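Local coordinates for protein ATP-dependent RNA helicase HrpB (Escherichia coli, PDB 6EUD) that hydrolyses ATP to ADP and phosphate as a DEAH/RHA-type helicase and has RNA helicase and single-stranded RNA binding activity, at residues L219-G224 with N276-S281; C293-V298 with L310-V315; Q317-Q322 with A349-E354. One frame throughout, in Å; residues are numbered along the deposited sequence.

Contact 1: L219-G224 with N276-S281; sequences LLFLPG and NIAETS
With chi1 at -70°, Phe221 carries CG anti to its own carbonyl carbon and beside its backbone N, while chi2 at 101° sets the plane of the ring, whose CE2 and CZ meet the turn at Ala278 and Glu279. CE2 makes the tightest approach, 3.6 Å to Ala278 CB and also 3.6 Å to Glu279 N. The peptide joining those two residues meets the ring at its edge: Ala278 C lies in the ring plane and Glu279 N close to it. The methyl of Ala278, by contrast, comes in obliquely. Glu279 N is already spoken for, donating to Asn276 O at 3.0 Å, so its approach to the ring is packing and the turn keeps its own internal bond.

Leu219, two residues earlier on strand 217-221, also points to the turn and brings CD1 to 4.3 Å from Ala278 CB, which is thus touched by two apolar side chains. Further along, the link becomes polar and indirect. One water donates to Leu222 O at 3.0 Å and receives a weak bond from Asn276 N, also at 3.0 Å. Within the turn, Ser281 OG donates to a lone pair of Ile277 O at 2.6 Å, lying in the carbonyl plane.

The turn has further partners outside the contact: Glu279 OE1 forms a salt bridge with Arg323 of helix 317-325, Thr280 OG1 is hydrogen-bonded to His129 of the DEFH box, and Ser281 O to Thr32, a residue of the predicted ATP site. The loop after strand 269-274 carries motif V of the DEAH/RHA helicases; here it rests on the end of strand 217-221 in the second RecA-like domain and reaches the first across the nucleotide cleft.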
loop_
_atom_site.group_PDB
_atom_site.type_symbol
_atom_site.label_atom_id
_atom_site.label_comp_id
_atom_site.label_asym_id
_atom_site.label_seq_id
_atom_site.Cartn_x
_atom_site.Cartn_y
_atom_site.Cartn_z
ATOM N N LEU A 219 22.479 -7.440 -25.081
ATOM C CA LEU A 219 22.125 -7.299 -23.672
ATOM C C LEU A 219 20.695 -7.800 -23.443
ATOM O O LEU A 219 19.726 -7.294 -24.029
ATOM C CB LEU A 219 22.251 -5.838 -23.208
ATOM C CG LEU A 219 21.847 -5.507 -21.757
ATOM C CD1 LEU A 219 22.663 -6.289 -20.688
ATOM C CD2 LEU A 219 21.967 -4.002 -21.528
ATOM N N LEU A 220 20.580 -8.800 -22.586
ATOM C CA LEU A 220 19.310 -9.456 -22.317
ATOM C C LEU A 220 18.828 -9.127 -20.906
ATOM O O LEU A 220 19.498 -9.482 -19.936
ATOM C CB LEU A 220 19.470 -10.970 -22.498
ATOM C CG LEU A 220 18.354 -11.902 -22.047
ATOM C CD1 LEU A 220 17.021 -11.554 -22.713
ATOM C CD2 LEU A 220 18.762 -13.358 -22.341
ATOM N N PHE A 221 17.686 -8.451 -20.793
ATOM C CA PHE A 221 17.116 -8.113 -19.487
ATOM C C PHE A 221 16.183 -9.210 -19.022
ATOM O O PHE A 221 15.292 -9.593 -19.758
ATOM C CB PHE A 221 16.360 -6.772 -19.531
ATOM C CG PHE A 221 17.268 -5.552 -19.692
ATOM C CD1 PHE A 221 17.418 -4.922 -20.935
ATOM C CD2 PHE A 221 17.968 -5.036 -18.601
ATOM C CE1 PHE A 221 18.246 -3.793 -21.087
ATOM C CE2 PHE A 221 18.799 -3.910 -18.740
ATOM C CZ PHE A 221 18.937 -3.287 -19.983
ATOM N N LEU A 222 16.402 -9.706 -17.801
ATOM C CA LEU A 222 15.586 -10.758 -17.195
ATOM C C LEU A 222 15.127 -10.334 -15.792
ATOM O O LEU A 222 15.686 -9.393 -15.220
ATOM C CB LEU A 222 16.390 -12.060 -17.153
ATOM C CG LEU A 222 16.623 -12.567 -18.572
ATOM C CD1 LEU A 222 17.575 -13.751 -18.638
ATOM C CD2 LEU A 222 15.256 -12.904 -19.184
ATOM N N PRO A 223 14.108 -11.018 -15.225
ATOM C CA PRO A 223 13.581 -10.567 -13.924
ATOM C C PRO A 223 14.521 -10.804 -12.729
ATOM O O PRO A 223 14.546 -9.983 -11.812
ATOM C CB PRO A 223 12.306 -11.403 -13.751
ATOM C CG PRO A 223 11.962 -11.912 -15.146
ATOM C CD PRO A 223 13.287 -12.101 -15.803
ATOM N N GLY A 224 15.255 -11.910 -12.722
ATOM C CA GLY A 224 16.145 -12.201 -11.619
ATOM C C GLY A 224 17.174 -13.279 -11.890
ATOM O O GLY A 224 17.227 -13.857 -12.983
ATOM N N ASN A 276 17.490 -5.540 -14.121
ATOM C CA ASN A 276 17.366 -4.125 -14.500
ATOM C C ASN A 276 18.392 -3.181 -13.854
ATOM O O ASN A 276 18.325 -1.969 -14.033
ATOM C CB ASN A 276 15.946 -3.607 -14.234
ATOM C CG ASN A 276 15.511 -3.770 -12.803
ATOM O OD1 ASN A 276 16.287 -4.175 -11.930
ATOM N ND2 ASN A 276 14.244 -3.461 -12.551
ATOM N N ILE A 277 19.368 -3.729 -13.146
ATOM C CA ILE A 277 20.493 -2.909 -12.718
ATOM C C ILE A 277 21.275 -2.410 -13.941
ATOM O O ILE A 277 22.022 -1.436 -13.855
ATOM C CB ILE A 277 21.438 -3.673 -11.789
ATOM C CG1 ILE A 277 22.285 -4.662 -12.587
ATOM C CG2 ILE A 277 20.633 -4.395 -10.722
ATOM C CD1 ILE A 277 23.479 -5.171 -11.831
ATOM N N ALA A 278 21.098 -3.076 -15.081
ATOM C CA ALA A 278 21.771 -2.656 -16.303
ATOM C C ALA A 278 20.966 -1.575 -17.032
ATOM O O ALA A 278 21.423 -1.000 -18.020
ATOM C CB ALA A 278 22.015 -3.850 -17.211
ATOM N N GLU A 279 19.773 -1.291 -16.522
ATOM C CA GLU A 279 18.859 -0.370 -17.180
ATOM C C GLU A 279 19.334 1.082 -17.106
ATOM O O GLU A 279 19.203 1.829 -18.077
ATOM C CB GLU A 279 17.457 -0.500 -16.573
ATOM C CG GLU A 279 16.361 0.233 -17.342
ATOM C CD GLU A 279 15.001 0.155 -16.658
ATOM O OE1 GLU A 279 14.479 -0.973 -16.471
ATOM O OE2 GLU A 279 14.458 1.233 -16.310
ATOM N N THR A 280 19.875 1.487 -15.959
ATOM C CA THR A 280 20.294 2.878 -15.758
ATOM C C THR A 280 21.573 2.990 -14.936
ATOM O O THR A 280 22.387 3.866 -15.193
ATOM C CB THR A 280 19.201 3.733 -15.041
ATOM O OG1 THR A 280 18.981 3.225 -13.716
ATOM C CG2 THR A 280 17.886 3.741 -15.810
ATOM N N SER A 281 21.741 2.104 -13.955
ATOM C CA SER A 281 22.824 2.220 -12.970
ATOM C C SER A 281 24.168 1.684 -13.440
ATOM O O SER A 281 25.224 2.090 -12.952
ATOM C CB SER A 281 22.446 1.490 -11.683
ATOM O OG SER A 281 22.572 0.091 -11.838
HETATM O O HOH W 1 14.771 -6.633 -14.470
#

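Contact 2: C293-V298 with L310-V315; sequences CAQERV and LITQRV
The amide of Gln295 and the guanidinium of Arg314 lie nearly coplanar, 15° apart, with Gln295 NE2 at the guanidinium edge, 3.9 Å from Arg314 NE. Both are donors, so this is packing; Arg314 NH1 bonds instead to Gln343. Thr312 OG1 lies at the edge of the Arg297 guanidinium, 26° out of its plane, accepting from NH2 at 3.1 Å and weakly from NE at 3.3 Å. The chi3 bend (-64°) of Arg297 swings NE back to the hydroxyl, and its NH1 forms a salt bridge with Glu227. An alanine here would probably leave Thr312 OG1 without its guanidinium donors and the charge of Glu227 without this mate.

On the face of Glu296, Val298 and Gln313, Gln313 NE2 reaches Val298 CG2 at 3.5 Å; beyond the strand, Val315 CG2 packs on Glu296 CG at 3.5 Å. Two antiparallel hydrogen-bonded pairs, Glu296 with Gln313 and Val298 with Ile311, join the backbones, and Val315 N adds a 2.9 Å bond to Ala294 O.

This beta hairpin springs from the RecA-like sheet, in which strand 287-302 neighbours strands 217-221 and 333-337. Ala294 and Val315 pack on Met320 of helix 317-325, while Gln295 touches Phe199 of helix 199-213.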
loop_
_atom_site.group_PDB
_atom_site.type_symbol
_atom_site.label_atom_id
_atom_site.label_comp_id
_atom_site.label_asym_id
_atom_site.label_seq_id
_atom_site.Cartn_x
_atom_site.Cartn_y
_atom_site.Cartn_z
ATOM N N CYS A 293 12.786 -8.850 -21.904
ATOM C CA CYS A 293 11.673 -9.747 -21.571
ATOM C C CYS A 293 10.437 -8.955 -21.121
ATOM O O CYS A 293 9.348 -9.504 -21.037
ATOM C CB CYS A 293 12.079 -10.756 -20.476
ATOM S SG CYS A 293 12.185 -10.105 -18.795
ATOM N N ALA A 294 10.641 -7.673 -20.816
ATOM C CA ALA A 294 9.600 -6.728 -20.370
ATOM C C ALA A 294 8.919 -7.113 -19.062
ATOM O O ALA A 294 7.791 -6.689 -18.814
ATOM C CB ALA A 294 8.547 -6.534 -21.458
ATOM N N GLN A 295 9.606 -7.886 -18.222
ATOM C CA GLN A 295 9.059 -8.310 -16.933
ATOM C C GLN A 295 9.996 -8.027 -15.775
ATOM O O GLN A 295 11.138 -8.462 -15.778
ATOM C CB GLN A 295 8.698 -9.787 -16.981
ATOM C CG GLN A 295 7.437 -9.979 -17.780
ATOM C CD GLN A 295 7.013 -11.402 -17.904
ATOM O OE1 GLN A 295 7.665 -12.305 -17.372
ATOM N NE2 GLN A 295 5.906 -11.624 -18.615
ATOM N N GLU A 296 9.491 -7.267 -14.805
ATOM C CA GLU A 296 10.221 -6.863 -13.609
ATOM C C GLU A 296 9.842 -7.744 -12.426
ATOM O O GLU A 296 8.754 -8.331 -12.390
ATOM C CB GLU A 296 9.909 -5.404 -13.252
ATOM C CG GLU A 296 10.979 -4.381 -13.598
ATOM C CD GLU A 296 10.469 -2.950 -13.464
ATOM O OE1 GLU A 296 9.298 -2.777 -13.053
ATOM O OE2 GLU A 296 11.225 -2.002 -13.789
ATOM N N ARG A 297 10.720 -7.794 -11.430
ATOM C CA ARG A 297 10.364 -8.381 -10.150
ATOM C C ARG A 297 10.349 -7.295 -9.067
ATOM O O ARG A 297 11.397 -6.732 -8.742
ATOM C CB ARG A 297 11.337 -9.502 -9.795
ATOM C CG ARG A 297 11.096 -10.151 -8.457
ATOM C CD ARG A 297 11.625 -11.585 -8.466
ATOM N NE ARG A 297 10.890 -12.418 -9.425
ATOM C CZ ARG A 297 11.465 -13.234 -10.304
ATOM N NH1 ARG A 297 12.787 -13.336 -10.349
ATOM N NH2 ARG A 297 10.715 -13.951 -11.139
ATOM N N VAL A 298 9.171 -6.999 -8.515
ATOM C CA VAL A 298 9.062 -5.956 -7.488
ATOM C C VAL A 298 8.427 -6.432 -6.179
ATOM O O VAL A 298 7.607 -7.355 -6.159
ATOM C CB VAL A 298 8.244 -4.720 -7.993
ATOM C CG1 VAL A 298 9.009 -3.975 -9.066
ATOM C CG2 VAL A 298 6.871 -5.139 -8.505
ATOM N N LEU A 310 7.525 -10.660 -3.322
ATOM C CA LEU A 310 8.101 -10.382 -4.631
ATOM C C LEU A 310 7.135 -10.845 -5.701
ATOM O O LEU A 310 6.887 -12.038 -5.823
ATOM C CB LEU A 310 9.443 -11.079 -4.819
ATOM C CG LEU A 310 10.609 -10.429 -4.095
ATOM C CD1 LEU A 310 11.921 -11.090 -4.489
ATOM C CD2 LEU A 310 10.648 -8.935 -4.377
ATOM N N ILE A 311 6.568 -9.906 -6.455
ATOM C CA ILE A 311 5.789 -10.261 -7.639
ATOM C C ILE A 311 6.555 -9.943 -8.935
ATOM O O ILE A 311 7.532 -9.181 -8.954
ATOM C CB ILE A 311 4.428 -9.550 -7.669
ATOM C CG1 ILE A 311 4.587 -8.075 -8.043
ATOM C CG2 ILE A 311 3.725 -9.700 -6.342
ATOM C CD1 ILE A 311 3.268 -7.391 -8.378
ATOM N N THR A 312 6.120 -10.575 -10.012
ATOM C CA THR A 312 6.645 -10.284 -11.322
ATOM C C THR A 312 5.551 -9.554 -12.069
ATOM O O THR A 312 4.376 -9.924 -11.977
ATOM C CB THR A 312 7.080 -11.559 -12.067
ATOM O OG1 THR A 312 8.159 -12.169 -11.343
ATOM C CG2 THR A 312 7.561 -11.224 -13.467
ATOM N N GLN A 313 5.933 -8.492 -12.768
ATOM C CA GLN A 313 4.967 -7.689 -13.508
ATOM C C GLN A 313 5.574 -7.055 -14.759
ATOM O O GLN A 313 6.803 -6.997 -14.909
ATOM C CB GLN A 313 4.390 -6.600 -12.612
ATOM C CG GLN A 313 5.423 -5.604 -12.130
ATOM C CD GLN A 313 4.804 -4.460 -11.360
ATOM O OE1 GLN A 313 3.674 -4.558 -10.879
ATOM N NE2 GLN A 313 5.538 -3.364 -11.246
ATOM N N ARG A 314 4.697 -6.584 -15.643
ATOM C CA ARG A 314 5.110 -5.888 -16.860
ATOM C C ARG A 314 5.847 -4.629 -16.524
ATOM O O ARG A 314 5.485 -3.898 -15.602
ATOM C CB ARG A 314 3.907 -5.555 -17.744
ATOM C CG ARG A 314 3.426 -6.742 -18.529
ATOM C CD ARG A 314 4.460 -7.208 -19.542
ATOM N NE ARG A 314 4.122 -8.528 -20.051
ATOM C CZ ARG A 314 3.213 -8.755 -20.990
ATOM N NH1 ARG A 314 2.563 -7.739 -21.538
ATOM N NH2 ARG A 314 2.961 -9.999 -21.387
ATOM N N VAL A 315 6.897 -4.399 -17.283
ATOM C CA VAL A 315 7.735 -3.220 -17.171
ATOM C C VAL A 315 6.990 -2.041 -17.821
ATOM O O VAL A 315 6.163 -2.240 -18.710
ATOM C CB VAL A 315 9.105 -3.530 -17.830
ATOM C CG1 VAL A 315 9.921 -2.305 -18.091
ATOM C CG2 VAL A 315 9.879 -4.536 -16.968
#

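Contact 3: Q317-Q322 with A349-E354; sequences QASMTQ and AQSEPE
Gln350 and Ala318 meet through a folded side chain. The CA-CB bond of Gln350 leads away from the helix, but chi2 at -64° turns CD back toward the helix; OE1, beyond it, stands 3.5 Å from Ala318 CB. The same methyl lies 3.4 Å from Ala349 O, which accepts a hydrogen bond from Ala318 N at 3.0 Å, the donor tilted 28° from the carbonyl plane. Gln317, extended beyond CG, contributes its CB, 3.8 Å from that oxygen, and sends NE2 on to Ala347 O.

Amides in the first turn of a helix have no acceptor in a preceding turn, and here Ala349 O, in the loop after helix 341-346, serves Ala318 N near the start of helix 317-325, the helix that leads into motif VI of the DEAH/RHA helicases, beginning at Gln322.

The two serines approach through their hydroxyls. Ser351 places OG anti to its carbonyl carbon, and Ser319, whose chi1 of 29° is off a staggered position, brings its own OG to 3.4 Å from it. Each of these oxygens is hydrogen-bonded to the Ser316 hydroxyl just before the helix. Ala349, Gln350 and Ser351 also touch a crystal neighbour.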
loop_
_atom_site.group_PDB
_atom_site.type_symbol
_atom_site.label_atom_id
_atom_site.label_comp_id
_atom_site.label_asym_id
_atom_site.label_seq_id
_atom_site.Cartn_x
_atom_site.Cartn_y
_atom_site.Cartn_z
ATOM N N GLN A 317 6.391 1.571 -20.028
ATOM C CA GLN A 317 6.882 2.103 -21.283
ATOM C C GLN A 317 8.182 2.885 -21.093
ATOM O O GLN A 317 9.112 2.757 -21.904
ATOM C CB GLN A 317 5.833 2.993 -21.951
ATOM C CG GLN A 317 4.515 2.275 -22.226
ATOM C CD GLN A 317 3.585 3.064 -23.146
ATOM O OE1 GLN A 317 4.044 3.752 -24.048
ATOM N NE2 GLN A 317 2.280 2.972 -22.910
ATOM N N ALA A 318 8.260 3.692 -20.039
ATOM C CA ALA A 318 9.479 4.470 -19.818
ATOM C C ALA A 318 10.695 3.551 -19.621
ATOM O O ALA A 318 11.762 3.801 -20.180
ATOM C CB ALA A 318 9.316 5.422 -18.627
ATOM N N SER A 319 10.547 2.465 -18.875
ATOM C CA SER A 319 11.713 1.602 -18.698
ATOM C C SER A 319 11.950 0.686 -19.896
ATOM O O SER A 319 13.090 0.323 -20.177
ATOM C CB SER A 319 11.614 0.788 -17.411
ATOM O OG SER A 319 10.285 0.530 -17.068
ATOM N N MET A 320 10.904 0.327 -20.626
ATOM C CA MET A 320 11.137 -0.399 -21.870
ATOM C C MET A 320 11.957 0.473 -22.827
ATOM O O MET A 320 12.873 -0.002 -23.521
ATOM C CB MET A 320 9.821 -0.817 -22.505
ATOM C CG MET A 320 9.249 -2.137 -21.931
ATOM S SD MET A 320 7.877 -2.797 -22.899
ATOM C CE MET A 320 6.652 -1.519 -22.612
ATOM N N THR A 321 11.653 1.762 -22.825
ATOM C CA THR A 321 12.375 2.723 -23.651
ATOM C C THR A 321 13.794 2.937 -23.119
ATOM O O THR A 321 14.751 3.007 -23.889
ATOM C CB THR A 321 11.616 4.059 -23.731
ATOM O OG1 THR A 321 10.405 3.849 -24.469
ATOM C CG2 THR A 321 12.430 5.102 -24.437
ATOM N N GLN A 322 13.938 3.013 -21.802
ATOM C CA GLN A 322 15.269 3.132 -21.220
ATOM C C GLN A 322 16.105 1.879 -21.562
ATOM O O GLN A 322 17.282 1.990 -21.906
ATOM C CB GLN A 322 15.181 3.350 -19.718
ATOM C CG GLN A 322 16.505 3.470 -19.010
ATOM C CD GLN A 322 17.233 4.777 -19.288
ATOM O OE1 GLN A 322 16.612 5.789 -19.626
ATOM N NE2 GLN A 322 18.560 4.764 -19.132
ATOM N N ALA A 349 2.636 4.062 -18.402
ATOM C CA ALA A 349 3.599 4.980 -19.002
ATOM C C ALA A 349 4.876 5.018 -18.184
ATOM O O ALA A 349 5.978 5.036 -18.736
ATOM C CB ALA A 349 3.009 6.383 -19.112
ATOM N N GLN A 350 4.705 5.018 -16.863
ATOM C CA GLN A 350 5.791 5.195 -15.905
ATOM C C GLN A 350 5.854 4.040 -14.916
ATOM O O GLN A 350 4.864 3.334 -14.718
ATOM C CB GLN A 350 5.623 6.517 -15.133
ATOM C CG GLN A 350 5.541 7.771 -16.007
ATOM C CD GLN A 350 6.830 8.014 -16.790
ATOM O OE1 GLN A 350 7.926 7.656 -16.332
ATOM N NE2 GLN A 350 6.709 8.630 -17.977
ATOM N N SER A 351 7.010 3.853 -14.287
ATOM C CA SER A 351 7.141 2.841 -13.236
ATOM C C SER A 351 6.505 3.288 -11.914
ATOM O O SER A 351 6.462 4.464 -11.606
ATOM C CB SER A 351 8.608 2.511 -13.001
ATOM O OG SER A 351 9.162 1.974 -14.175
ATOM N N GLU A 352 6.015 2.329 -11.149
ATOM C CA GLU A 352 5.422 2.581 -9.855
ATOM C C GLU A 352 6.524 2.810 -8.812
ATOM O O GLU A 352 7.371 1.948 -8.615
ATOM C CB GLU A 352 4.543 1.401 -9.460
ATOM C CG GLU A 352 3.416 1.715 -8.492
ATOM C CD GLU A 352 2.529 0.501 -8.285
ATOM O OE1 GLU A 352 2.927 -0.593 -8.750
ATOM O OE2 GLU A 352 1.448 0.636 -7.670
ATOM N N PRO A 353 6.515 3.980 -8.153
ATOM C CA PRO A 353 7.468 4.318 -7.087
ATOM C C PRO A 353 7.321 3.352 -5.906
ATOM O O PRO A 353 6.203 2.893 -5.658
ATOM C CB PRO A 353 7.056 5.741 -6.669
ATOM C CG PRO A 353 6.217 6.266 -7.778
ATOM C CD PRO A 353 5.543 5.062 -8.392
ATOM N N GLU A 354 8.405 3.064 -5.192
ATOM C CA GLU A 354 8.382 2.128 -4.043
ATOM C C GLU A 354 7.403 2.555 -2.930
ATOM O O GLU A 354 6.791 1.716 -2.276
ATOM C CB GLU A 354 9.806 1.972 -3.468
ATOM C CG GLU A 354 9.927 1.061 -2.258
ATOM C CD GLU A 354 11.351 0.992 -1.684
ATOM O OE1 GLU A 354 12.211 1.806 -2.071
ATOM O OE2 GLU A 354 11.617 0.117 -0.835
#

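Contact 1 is the buried one, an apolar packing of ring, leucine and alanine with a single bridging water, whereas contacts 2 and 3 lie at the surface and rely on direct hydrogen bonds. Contact 2 is the most extensive, its regular backbone pairing flanked by polar side chains; contact 3 has one backbone bond and two hydroxyls. Contacts 1 and 2 share a sheet, through the neighbouring strands 217-221 and 287-302, and Asn276 ND2 packs on Glu296 CG. Helix 317-325 joins the rest: it follows strand 307-314 directly, Ser319 touches Glu279 of contact 1, and Gln322 NE2 probably bonds to Glu279 O.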